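Local coordinates for protein peptidoglycan glycosyltransferase (Atopobium parvulum, PDB 4OVD) that belongs to the penicillin-binding proteins, joining an elongated dimerisation-family region to a compact domain of the penicillin-binding transpeptidase family, at residues Leu525-Gly530 with Gln548-Ala553; Tyr485-Lys490 with Ala512-Ile517; Ala186-His191 with Glu212-Gln217. One frame throughout, in Å; residues are numbered along the deposited sequence.

Contact 1 of 3, residues Leu525-Gly530 with Gln548-Ala553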
ATOM      1  N   LEU A 525       5.114 -12.876  -0.118  1.00 47.04           N
ATOM      2  CA  LEU A 525       3.777 -12.243  -0.065  1.00 47.17           C
ATOM      3  C   LEU A 525       3.404 -11.345   1.117  1.00 42.56           C
ATOM      4  O   LEU A 525       3.486 -11.752   2.293  1.00 37.54           O
ATOM      5  CB  LEU A 525       2.733 -13.367  -0.127  1.00 44.35           C
ATOM      6  CG  LEU A 525       1.261 -12.942  -0.076  1.00 47.66           C
ATOM      7  CD1 LEU A 525       0.820 -12.187  -1.325  1.00 49.13           C
ATOM      8  CD2 LEU A 525       0.424 -14.192   0.014  1.00 50.39           C
HETATM    9  N   MSE A 526       2.892 -10.156   0.802  1.00 36.98           N
HETATM   10  CA  MSE A 526       2.410  -9.263   1.795  1.00 34.56           C
HETATM   11  C   MSE A 526       1.131  -8.706   1.202  1.00 39.34           C
HETATM   12  O   MSE A 526       1.036  -8.430   0.001  1.00 39.42           O
HETATM   13  CB  MSE A 526       3.465  -8.180   2.012  1.00 38.42           C
HETATM   14  CG  MSE A 526       3.274  -7.357   3.262  1.00 50.10           C
HETATM   15 SE   MSE A 526       4.704  -5.953   3.438  0.74 48.76          SE
HETATM   16  CE  MSE A 526       3.935  -4.954   1.993  1.00 40.13           C
ATOM     17  N   VAL A 527       0.137  -8.523   2.042  1.00 33.24           N
ATOM     18  CA  VAL A 527      -1.139  -8.023   1.620  1.00 34.07           C
ATOM     19  C   VAL A 527      -1.597  -6.925   2.559  1.00 36.01           C
ATOM     20  O   VAL A 527      -1.346  -7.000   3.813  1.00 33.30           O
ATOM     21  CB  VAL A 527      -2.162  -9.127   1.700  1.00 33.45           C
ATOM     22  CG1 VAL A 527      -3.549  -8.572   1.640  1.00 38.83           C
ATOM     23  CG2 VAL A 527      -1.892 -10.201   0.664  1.00 38.18           C
ATOM     24  N   TYR A 528      -2.249  -5.932   1.947  1.00 34.67           N
ATOM     25  CA  TYR A 528      -2.834  -4.799   2.645  1.00 30.77           C
ATOM     26  C   TYR A 528      -4.303  -4.708   2.356  1.00 31.50           C
ATOM     27  O   TYR A 528      -4.718  -4.833   1.226  1.00 36.69           O
ATOM     28  CB  TYR A 528      -2.204  -3.422   2.204  1.00 33.14           C
ATOM     29  CG  TYR A 528      -2.991  -2.260   2.790  1.00 29.49           C
ATOM     30  CD1 TYR A 528      -4.041  -1.699   2.118  1.00 34.17           C
ATOM     31  CD2 TYR A 528      -2.664  -1.726   4.011  1.00 33.87           C
ATOM     32  CE1 TYR A 528      -4.746  -0.620   2.656  1.00 34.11           C
ATOM     33  CE2 TYR A 528      -3.367  -0.707   4.561  1.00 30.56           C
ATOM     34  CZ  TYR A 528      -4.403  -0.143   3.865  1.00 32.24           C
ATOM     35  OH  TYR A 528      -5.115   0.890   4.470  1.00 34.69           O
ATOM     36  N   VAL A 529      -5.093  -4.470   3.386  1.00 31.20           N
ATOM     37  CA  VAL A 529      -6.515  -4.311   3.300  1.00 32.13           C
ATOM     38  C   VAL A 529      -6.892  -3.098   4.118  1.00 33.90           C
ATOM     39  O   VAL A 529      -6.499  -2.952   5.288  1.00 31.69           O
ATOM     40  CB  VAL A 529      -7.316  -5.463   3.913  1.00 34.55           C
ATOM     41  CG1 VAL A 529      -8.801  -5.141   3.785  1.00 38.86           C
ATOM     42  CG2 VAL A 529      -6.976  -6.811   3.251  1.00 35.56           C
ATOM     43  N   GLY A 530      -7.644  -2.196   3.503  1.00 32.46           N
ATOM     44  CA  GLY A 530      -8.117  -0.986   4.158  1.00 29.69           C
ATOM     45  C   GLY A 530      -9.591  -0.764   3.854  1.00 31.61           C
ATOM     46  O   GLY A 530      -9.998  -0.956   2.744  1.00 35.14           O
ATOM     47  N   GLN A 548      -8.864 -14.266   4.383  1.00 46.87           N
ATOM     48  CA  GLN A 548      -9.426 -14.882   3.196  1.00 49.59           C
ATOM     49  C   GLN A 548      -8.678 -14.491   1.913  1.00 51.79           C
ATOM     50  O   GLN A 548      -8.306 -15.346   1.110  1.00 51.44           O
ATOM     51  CB  GLN A 548     -10.918 -14.559   3.075  1.00 54.13           C
ATOM     52  CG  GLN A 548     -11.556 -15.031   1.756  1.00 66.43           C
ATOM     53  CD  GLN A 548     -11.473 -16.547   1.437  1.00 78.83           C
ATOM     54  OE1 GLN A 548     -11.805 -16.968   0.308  1.00 95.85           O
ATOM     55  NE2 GLN A 548     -11.069 -17.361   2.405  1.00 73.64           N
ATOM     56  N   PHE A 549      -8.372 -13.214   1.717  1.00 44.60           N
ATOM     57  CA  PHE A 549      -7.715 -12.880   0.514  1.00 41.97           C
ATOM     58  C   PHE A 549      -6.221 -13.320   0.463  1.00 43.16           C
ATOM     59  O   PHE A 549      -5.698 -13.764  -0.569  1.00 45.70           O
ATOM     60  CB  PHE A 549      -7.872 -11.384   0.221  1.00 40.02           C
ATOM     61  CG  PHE A 549      -7.155 -10.974  -0.985  1.00 41.11           C
ATOM     62  CD1 PHE A 549      -7.660 -11.278  -2.229  1.00 45.20           C
ATOM     63  CD2 PHE A 549      -5.956 -10.286  -0.890  1.00 46.73           C
ATOM     64  CE1 PHE A 549      -6.978 -10.931  -3.375  1.00 47.36           C
ATOM     65  CE2 PHE A 549      -5.261  -9.952  -2.018  1.00 43.22           C
ATOM     66  CZ  PHE A 549      -5.778 -10.264  -3.268  1.00 49.23           C
ATOM     67  N   ALA A 550      -5.527 -13.204   1.555  1.00 38.80           N
ATOM     68  CA  ALA A 550      -4.109 -13.579   1.544  1.00 46.27           C
ATOM     69  C   ALA A 550      -3.941 -15.092   1.321  1.00 48.19           C
ATOM     70  O   ALA A 550      -2.984 -15.514   0.683  1.00 50.41           O
ATOM     71  CB  ALA A 550      -3.423 -13.139   2.808  1.00 40.35           C
ATOM     72  N   LYS A 551      -4.915 -15.857   1.799  1.00 47.17           N
ATOM     73  CA  LYS A 551      -4.981 -17.324   1.643  1.00 50.28           C
ATOM     74  C   LYS A 551      -5.097 -17.602   0.164  1.00 56.32           C
ATOM     75  O   LYS A 551      -4.263 -18.329  -0.405  1.00 53.93           O
ATOM     76  CB  LYS A 551      -6.202 -17.837   2.427  1.00 51.00           C
ATOM     77  CG  LYS A 551      -6.654 -19.253   2.195  1.00 61.95           C
ATOM     78  CD  LYS A 551      -5.559 -20.226   2.508  1.00 67.87           C
ATOM     79  CE  LYS A 551      -6.130 -21.640   2.428  1.00 71.63           C
ATOM     80  NZ  LYS A 551      -5.052 -22.649   2.524  1.00 73.08           N
ATOM     81  N   ASP A 552      -6.103 -16.982  -0.472  1.00 58.98           N
ATOM     82  CA  ASP A 552      -6.288 -17.108  -1.923  1.00 58.55           C
ATOM     83  C   ASP A 552      -5.071 -16.619  -2.668  1.00 55.70           C
ATOM     84  O   ASP A 552      -4.739 -17.168  -3.681  1.00 52.71           O
ATOM     85  CB  ASP A 552      -7.479 -16.296  -2.417  1.00 65.70           C
ATOM     86  CG  ASP A 552      -8.788 -16.813  -1.882  1.00 66.80           C
ATOM     87  OD1 ASP A 552      -8.779 -17.860  -1.201  1.00 66.44           O
ATOM     88  OD2 ASP A 552      -9.814 -16.152  -2.119  1.00 64.79           O
ATOM     89  N   ALA A 553      -4.422 -15.553  -2.213  1.00 46.38           N
ATOM     90  CA  ALA A 553      -3.234 -15.121  -2.925  1.00 42.86           C
ATOM     91  C   ALA A 553      -2.169 -16.219  -2.794  1.00 51.85           C
ATOM     92  O   ALA A 553      -1.489 -16.535  -3.762  1.00 52.66           O
ATOM     93  CB  ALA A 553      -2.706 -13.804  -2.367  1.00 48.36           C
TER
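Leu525 and Val527 of strand 525-530 meet Phe549, Ala550 and Ala553 of helix 548-553 where the C-terminal helix of the penicillin-binding transpeptidase domain lies against the middle strand of its five-stranded antiparallel sheet. Helix and strand run roughly antiparallel, at 150°, with their axes 9.0 Å apart, and the side chains that meet in this buried interface are all apolar. Val527 divides its two methyls between two partners. CG2 rests against Ala550 CB at 3.9 Å, while CG1, anti to the backbone N (chi1 164°), reaches the rim of the Phe549 ring and lies in the ring plane, 3.9 Å from CD2. The ring also touches Leu227 and Ala231 of helix 225-242 and Ile250 and Ala252 of strand 248-253. On the reverse face of the sheet, Met526, modelled as selenomethionine, and Tyr528 pack on helix 418-429, so the strand is sandwiched between helical layers. Leu525, with its CG extended anti to N, brings both methyls of its fork to the Ala553 methyl, one turn on from Phe549 and Ala550: CD1 and CD2 each lie 4.0 Å from Ala553 CB, and CD2 also comes within 3.7 Å of Ala550 O.

Contact 2 of 3, residues Tyr485-Lys490 with Ala512-Ile517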
ATOM      1  N   TYR A 485      -0.069 -21.334   7.911  1.00 55.03           N
ATOM      2  CA  TYR A 485       0.923 -20.341   7.519  1.00 50.02           C
ATOM      3  C   TYR A 485       1.350 -19.484   8.672  1.00 44.58           C
ATOM      4  O   TYR A 485       0.708 -19.437   9.678  1.00 47.83           O
ATOM      5  CB  TYR A 485       0.314 -19.426   6.457  1.00 50.93           C
ATOM      6  CG  TYR A 485      -0.049 -20.112   5.152  1.00 56.33           C
ATOM      7  CD1 TYR A 485      -1.276 -20.736   4.969  1.00 57.84           C
ATOM      8  CD2 TYR A 485       0.836 -20.092   4.088  1.00 55.04           C
ATOM      9  CE1 TYR A 485      -1.581 -21.348   3.761  1.00 60.35           C
ATOM     10  CE2 TYR A 485       0.543 -20.679   2.904  1.00 56.53           C
ATOM     11  CZ  TYR A 485      -0.657 -21.313   2.746  1.00 60.54           C
ATOM     12  OH  TYR A 485      -0.886 -21.873   1.541  1.00 64.86           O
ATOM     13  N   THR A 486       2.449 -18.781   8.528  1.00 47.84           N
ATOM     14  CA  THR A 486       2.882 -17.832   9.561  1.00 46.25           C
ATOM     15  C   THR A 486       2.490 -16.486   9.032  1.00 38.69           C
ATOM     16  O   THR A 486       2.670 -16.256   7.882  1.00 41.43           O
ATOM     17  CB  THR A 486       4.401 -17.836   9.770  1.00 51.71           C
ATOM     18  OG1 THR A 486       4.797 -19.086  10.311  1.00 51.45           O
ATOM     19  CG2 THR A 486       4.789 -16.749  10.731  1.00 55.13           C
ATOM     20  N   VAL A 487       1.855 -15.657   9.838  1.00 40.64           N
ATOM     21  CA  VAL A 487       1.430 -14.300   9.434  1.00 36.94           C
ATOM     22  C   VAL A 487       1.957 -13.327  10.464  1.00 37.07           C
ATOM     23  O   VAL A 487       1.733 -13.496  11.654  1.00 37.64           O
ATOM     24  CB  VAL A 487      -0.097 -14.197   9.344  1.00 35.47           C
ATOM     25  CG1 VAL A 487      -0.594 -12.770   9.053  1.00 36.77           C
ATOM     26  CG2 VAL A 487      -0.587 -15.164   8.311  1.00 39.44           C
ATOM     27  N   ALA A 488       2.756 -12.371  10.003  1.00 31.84           N
ATOM     28  CA  ALA A 488       3.252 -11.317  10.853  1.00 32.33           C
ATOM     29  C   ALA A 488       2.480 -10.075  10.347  1.00 32.11           C
ATOM     30  O   ALA A 488       2.455  -9.814   9.159  1.00 34.22           O
ATOM     31  CB  ALA A 488       4.720 -11.132  10.619  1.00 34.09           C
ATOM     32  N   GLY A 489       1.798  -9.366  11.211  1.00 31.68           N
ATOM     33  CA  GLY A 489       1.091  -8.231  10.744  1.00 32.97           C
ATOM     34  C   GLY A 489       0.711  -7.237  11.808  1.00 34.72           C
ATOM     35  O   GLY A 489       1.052  -7.390  12.968  1.00 36.50           O
ATOM     36  N   LYS A 490      -0.052  -6.224  11.388  1.00 31.37           N
ATOM     37  CA  LYS A 490      -0.471  -5.181  12.269  1.00 29.19           C
ATOM     38  C   LYS A 490      -1.804  -4.559  11.802  1.00 31.75           C
ATOM     39  O   LYS A 490      -1.971  -4.317  10.613  1.00 29.81           O
ATOM     40  CB  LYS A 490       0.592  -4.074  12.292  1.00 28.98           C
ATOM     41  CG  LYS A 490       0.219  -2.964  13.249  1.00 31.15           C
ATOM     42  CD  LYS A 490       0.383  -3.367  14.703  1.00 34.24           C
ATOM     43  CE  LYS A 490       0.086  -2.234  15.695  1.00 31.68           C
ATOM     44  NZ  LYS A 490      -1.378  -2.046  15.750  1.00 33.92           N
ATOM     45  N   ALA A 512     -10.081   1.405   8.742  1.00 34.54           N
ATOM     46  CA  ALA A 512      -9.648   0.164   9.384  1.00 34.08           C
ATOM     47  C   ALA A 512      -8.731  -0.507   8.410  1.00 33.14           C
ATOM     48  O   ALA A 512      -9.176  -0.890   7.330  1.00 34.95           O
ATOM     49  CB  ALA A 512     -10.837  -0.746   9.674  1.00 35.23           C
ATOM     50  N   SER A 513      -7.525  -0.815   8.868  1.00 32.73           N
ATOM     51  CA  SER A 513      -6.476  -1.389   8.019  1.00 31.69           C
ATOM     52  C   SER A 513      -5.810  -2.572   8.627  1.00 32.43           C
ATOM     53  O   SER A 513      -5.801  -2.722   9.838  1.00 32.57           O
ATOM     54  CB  SER A 513      -5.350  -0.379   7.923  1.00 32.04           C
ATOM     55  OG  SER A 513      -5.849   0.758   7.256  1.00 39.62           O
ATOM     56  N   PHE A 514      -5.334  -3.450   7.773  1.00 31.39           N
ATOM     57  CA  PHE A 514      -4.524  -4.510   8.213  1.00 31.08           C
ATOM     58  C   PHE A 514      -3.414  -4.704   7.153  1.00 37.32           C
ATOM     59  O   PHE A 514      -3.728  -4.778   5.973  1.00 38.03           O
ATOM     60  CB  PHE A 514      -5.265  -5.833   8.384  1.00 32.51           C
ATOM     61  CG  PHE A 514      -4.372  -6.904   8.919  1.00 28.19           C
ATOM     62  CD1 PHE A 514      -4.104  -6.951  10.241  1.00 31.41           C
ATOM     63  CD2 PHE A 514      -3.748  -7.801   8.089  1.00 33.63           C
ATOM     64  CE1 PHE A 514      -3.252  -7.959  10.744  1.00 33.66           C
ATOM     65  CE2 PHE A 514      -2.906  -8.828   8.568  1.00 33.14           C
ATOM     66  CZ  PHE A 514      -2.682  -8.885   9.892  1.00 31.65           C
ATOM     67  N   CYS A 515      -2.162  -4.836   7.590  1.00 33.47           N
ATOM     68  CA  CYS A 515      -1.079  -5.108   6.664  1.00 33.15           C
ATOM     69  C   CYS A 515      -0.368  -6.342   7.215  1.00 37.63           C
ATOM     70  O   CYS A 515       0.058  -6.325   8.382  1.00 37.93           O
ATOM     71  CB  CYS A 515      -0.089  -3.953   6.552  1.00 36.66           C
ATOM     72  SG  CYS A 515       1.032  -4.220   5.098  1.00 47.28           S
ATOM     73  N   GLY A 516      -0.266  -7.399   6.416  1.00 35.69           N
ATOM     74  CA  GLY A 516       0.376  -8.657   6.860  1.00 41.20           C
ATOM     75  C   GLY A 516       1.300  -9.298   5.851  1.00 37.19           C
ATOM     76  O   GLY A 516       1.163  -9.099   4.667  1.00 33.87           O
ATOM     77  N   ILE A 517       2.244 -10.072   6.354  1.00 35.68           N
ATOM     78  CA  ILE A 517       3.265 -10.715   5.573  1.00 37.35           C
ATOM     79  C   ILE A 517       3.035 -12.194   5.812  1.00 38.67           C
ATOM     80  O   ILE A 517       2.953 -12.629   6.960  1.00 35.95           O
ATOM     81  CB  ILE A 517       4.648 -10.301   6.127  1.00 39.23           C
ATOM     82  CG1 ILE A 517       4.811  -8.781   6.070  1.00 41.40           C
ATOM     83  CG2 ILE A 517       5.760 -10.973   5.344  1.00 40.06           C
ATOM     84  CD1 ILE A 517       5.858  -8.144   6.987  1.00 42.30           C
TER
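Phe514, its chi1 of -177° setting CG anti to the backbone N, swings its ring across to the neighbouring strand, where it meets Gly489 and Lys490. Its CZ comes 3.9 Å from Gly489 CA and its CD1 lies 3.4 Å from Lys490 O; the ring thus sits close to backbone atoms of both residues, and at Gly489 there is no side chain to come between them. Val487, with CG1 likewise anti to N, offers that methyl to the edge of the same ring at the longer distance of 4.5 Å. Gly489 faces Gly516 as a non-hydrogen-bonded pair whose CA atoms are 4.0 Å apart. Hydrogen-bonded pairs flank it. Ala488 N and Ile517 O are joined at 3.1 Å and Ile517 N and Ala488 O at 2.8 Å, while Lys490 N gives to Cys515 O at 3.0 Å and Cys515 N returns a bond to Lys490 O. Ala488, Lys490, Cys515 and Ile517 share the face covered by helices 418-429 and 458-474; Phe514 looks the other way, toward helix 542-556, and meets Phe546 edge-to-face. Lys490 NZ is hydrogen-bonded to Ser351 OG, and a calcium ion lies about 4 Å from this side chain. Lys490 opens the Lys-Thr-Gly signature on the edge strand of the sheet, the motif that borders the active-site cleft in penicillin-binding proteins.

Contact 3 of 3, residues Ala186-His191 with Glu212-Gln217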
ATOM      1  N   ALA A 186       2.261   3.690 -27.054  1.00 46.73           N
ATOM      2  CA  ALA A 186       1.769   4.330 -28.306  1.00 49.67           C
ATOM      3  C   ALA A 186       2.828   4.158 -29.365  1.00 53.44           C
ATOM      4  O   ALA A 186       4.027   4.327 -29.133  1.00 54.20           O
ATOM      5  CB  ALA A 186       1.530   5.819 -28.091  1.00 46.27           C
ATOM      6  N   GLY A 187       2.436   3.829 -30.558  1.00 54.84           N
ATOM      7  CA  GLY A 187       3.488   3.709 -31.518  1.00 54.90           C
ATOM      8  C   GLY A 187       3.468   5.023 -32.183  1.00 55.32           C
ATOM      9  O   GLY A 187       2.985   5.995 -31.618  1.00 54.80           O
ATOM     10  N   THR A 188       3.882   4.998 -33.433  1.00 56.49           N
ATOM     11  CA  THR A 188       3.907   6.149 -34.276  1.00 56.84           C
ATOM     12  C   THR A 188       3.190   5.773 -35.539  1.00 49.72           C
ATOM     13  O   THR A 188       3.571   4.802 -36.212  1.00 46.35           O
ATOM     14  CB  THR A 188       5.355   6.489 -34.653  1.00 57.60           C
ATOM     15  OG1 THR A 188       6.123   6.652 -33.450  1.00 61.09           O
ATOM     16  CG2 THR A 188       5.390   7.749 -35.500  1.00 60.93           C
ATOM     17  N   ASN A 189       2.168   6.533 -35.877  1.00 45.11           N
ATOM     18  CA  ASN A 189       1.430   6.238 -37.067  1.00 50.80           C
ATOM     19  C   ASN A 189       2.255   6.363 -38.343  1.00 56.93           C
ATOM     20  O   ASN A 189       3.285   7.035 -38.346  1.00 52.86           O
ATOM     21  CB  ASN A 189       0.261   7.175 -37.156  1.00 53.01           C
ATOM     22  CG  ASN A 189      -0.813   6.867 -36.138  1.00 55.08           C
ATOM     23  OD1 ASN A 189      -0.960   5.725 -35.673  1.00 51.79           O
ATOM     24  ND2 ASN A 189      -1.649   7.860 -35.877  1.00 58.16           N
ATOM     25  N   GLY A 190       1.807   5.659 -39.384  1.00 54.04           N
ATOM     26  CA  GLY A 190       2.404   5.722 -40.713  1.00 54.92           C
ATOM     27  C   GLY A 190       1.569   6.668 -41.563  1.00 54.93           C
ATOM     28  O   GLY A 190       0.512   7.158 -41.118  1.00 51.94           O
ATOM     29  N   HIS A 191       2.033   6.936 -42.782  1.00 54.10           N
ATOM     30  CA  HIS A 191       1.310   7.793 -43.701  1.00 58.31           C
ATOM     31  C   HIS A 191       1.501   7.408 -45.145  1.00 57.24           C
ATOM     32  O   HIS A 191       2.607   7.089 -45.551  1.00 55.48           O
ATOM     33  CB  HIS A 191       1.772   9.252 -43.578  1.00 65.28           C
ATOM     34  CG  HIS A 191       1.783   9.751 -42.178  1.00 65.78           C
ATOM     35  ND1 HIS A 191       0.635  10.135 -41.523  1.00 73.23           N
ATOM     36  CD2 HIS A 191       2.793   9.869 -41.283  1.00 72.28           C
ATOM     37  CE1 HIS A 191       0.940  10.488 -40.286  1.00 73.32           C
ATOM     38  NE2 HIS A 191       2.244  10.349 -40.120  1.00 77.12           N
ATOM     39  N   GLU A 212       6.250   3.920 -42.621  1.00 64.47           N
ATOM     40  CA  GLU A 212       5.726   2.856 -41.806  1.00 64.76           C
ATOM     41  C   GLU A 212       5.188   3.287 -40.470  1.00 58.93           C
ATOM     42  O   GLU A 212       5.662   4.237 -39.881  1.00 59.06           O
ATOM     43  CB  GLU A 212       6.846   1.856 -41.559  1.00 72.39           C
ATOM     44  CG  GLU A 212       6.375   0.526 -41.037  1.00 79.96           C
ATOM     45  CD  GLU A 212       7.534  -0.359 -40.682  1.00 94.33           C
ATOM     46  OE1 GLU A 212       8.623   0.238 -40.498  1.00 96.15           O
ATOM     47  OE2 GLU A 212       7.353  -1.614 -40.595  1.00 91.23           O
ATOM     48  N   ALA A 213       4.143   2.602 -40.021  1.00 52.70           N
ATOM     49  CA  ALA A 213       3.633   2.804 -38.691  1.00 54.76           C
ATOM     50  C   ALA A 213       4.593   2.019 -37.797  1.00 58.36           C
ATOM     51  O   ALA A 213       5.088   0.961 -38.202  1.00 62.84           O
ATOM     52  CB  ALA A 213       2.243   2.238 -38.564  1.00 53.69           C
ATOM     53  N   GLN A 214       4.955   2.560 -36.635  1.00 63.24           N
ATOM     54  CA  GLN A 214       5.789   1.786 -35.690  1.00 65.74           C
ATOM     55  C   GLN A 214       4.797   1.479 -34.560  1.00 60.04           C
ATOM     56  O   GLN A 214       4.286   2.395 -33.918  1.00 56.23           O
ATOM     57  CB  GLN A 214       7.021   2.550 -35.141  1.00 70.01           C
ATOM     58  CG  GLN A 214       8.092   2.961 -36.153  1.00 81.50           C
ATOM     59  CD  GLN A 214       7.781   4.262 -36.897  1.00102.98           C
ATOM     60  OE1 GLN A 214       7.385   5.265 -36.293  1.00111.85           O
ATOM     61  NE2 GLN A 214       8.024   4.271 -38.205  1.00104.04           N
ATOM     62  N   ASN A 215       4.473   0.217 -34.352  1.00 59.77           N
ATOM     63  CA  ASN A 215       3.541  -0.160 -33.273  1.00 58.17           C
ATOM     64  C   ASN A 215       4.195   0.052 -31.914  1.00 55.58           C
ATOM     65  O   ASN A 215       5.411   0.146 -31.795  1.00 52.19           O
ATOM     66  CB  ASN A 215       3.072  -1.585 -33.452  1.00 62.55           C
ATOM     67  CG  ASN A 215       2.388  -1.790 -34.798  1.00 66.71           C
ATOM     68  OD1 ASN A 215       2.610  -2.797 -35.467  1.00 71.08           O
ATOM     69  ND2 ASN A 215       1.621  -0.800 -35.232  1.00 58.32           N
ATOM     70  N   GLY A 216       3.392   0.214 -30.887  1.00 53.36           N
ATOM     71  CA  GLY A 216       3.963   0.450 -29.586  1.00 52.45           C
ATOM     72  C   GLY A 216       4.643  -0.792 -29.053  1.00 53.42           C
ATOM     73  O   GLY A 216       4.464  -1.871 -29.587  1.00 51.46           O
ATOM     74  N   GLN A 217       5.398  -0.621 -27.979  1.00 53.18           N
ATOM     75  CA  GLN A 217       6.096  -1.726 -27.345  1.00 56.91           C
ATOM     76  C   GLN A 217       5.245  -2.455 -26.324  1.00 51.78           C
ATOM     77  O   GLN A 217       4.521  -1.846 -25.539  1.00 49.95           O
ATOM     78  CB  GLN A 217       7.346  -1.217 -26.647  1.00 59.77           C
ATOM     79  CG  GLN A 217       8.508  -0.994 -27.592  1.00 77.10           C
ATOM     80  CD  GLN A 217       9.775  -0.601 -26.848  1.00 90.47           C
ATOM     81  OE1 GLN A 217       9.759   0.261 -25.951  1.00 81.15           O
ATOM     82  NE2 GLN A 217      10.895  -1.216 -27.237  1.00101.36           N
TER
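Thr188 and Gln214 face each other as a single antiparallel bridge between two otherwise mostly irregular chain pieces running in nearly opposite directions, 173° apart. Backbone hydrogen bonding carries this pair: Gln214 N donates to Thr188 O at 2.7 Å with an angle of 157° at the hydrogen, and Thr188 N answers to Gln214 O, whose modelled position is less certain. Thr188 O also receives a CA-H...O contact from Ala213 CA at 3.2 Å. Close backbone packing extends the seam on both sides of the bridge. Gly187 and Gly216 approach to 3.8 Å between CA atoms, as do Gly190 and Ala213, and the Ala213 methyl CB settles 3.5 Å from Gly190 N. Among the side chains, Thr188 and Gln214 lie alongside one another and point the same way at the protein surface; the glutamine chain bends at chi2 (83°), but the placing of its amide is doubtful, since it comes too close to Thr188 in the model. The seam continues strand pairing begun nearby: backbone hydrogen bonding joins Gly190 to Leu55 of strand 53-55 and His191 to Thr211 of strand 210-211, and at the other end it joins Gln217 to Ile184 of helix 182-185.

Overall arrangement
Contacts 1 and 2 belong to one sheet and lie 8 Å apart, centre to centre. Consecutive strands 510-518 and 525-532 join them through probable hydrogen bonds from Phe514 N to Val529 O and from Gly516 N to Val527 O, each 2.8 Å, and Met526 CG packs 3.5 Å from Ile517 CG1. Contact 1 backs the sheet with the C-terminal helix, whereas contact 2 lies at one outer edge, strand 487-495, which carries the Lys-Thr-Gly motif beside the active-site cleft; the strand of contact 1 is two strands away from it. Contact 3 stands apart in the elongated N-terminal region, its centre about 40 Å from that of contact 1 and 46 Å from that of contact 2, and touches neither.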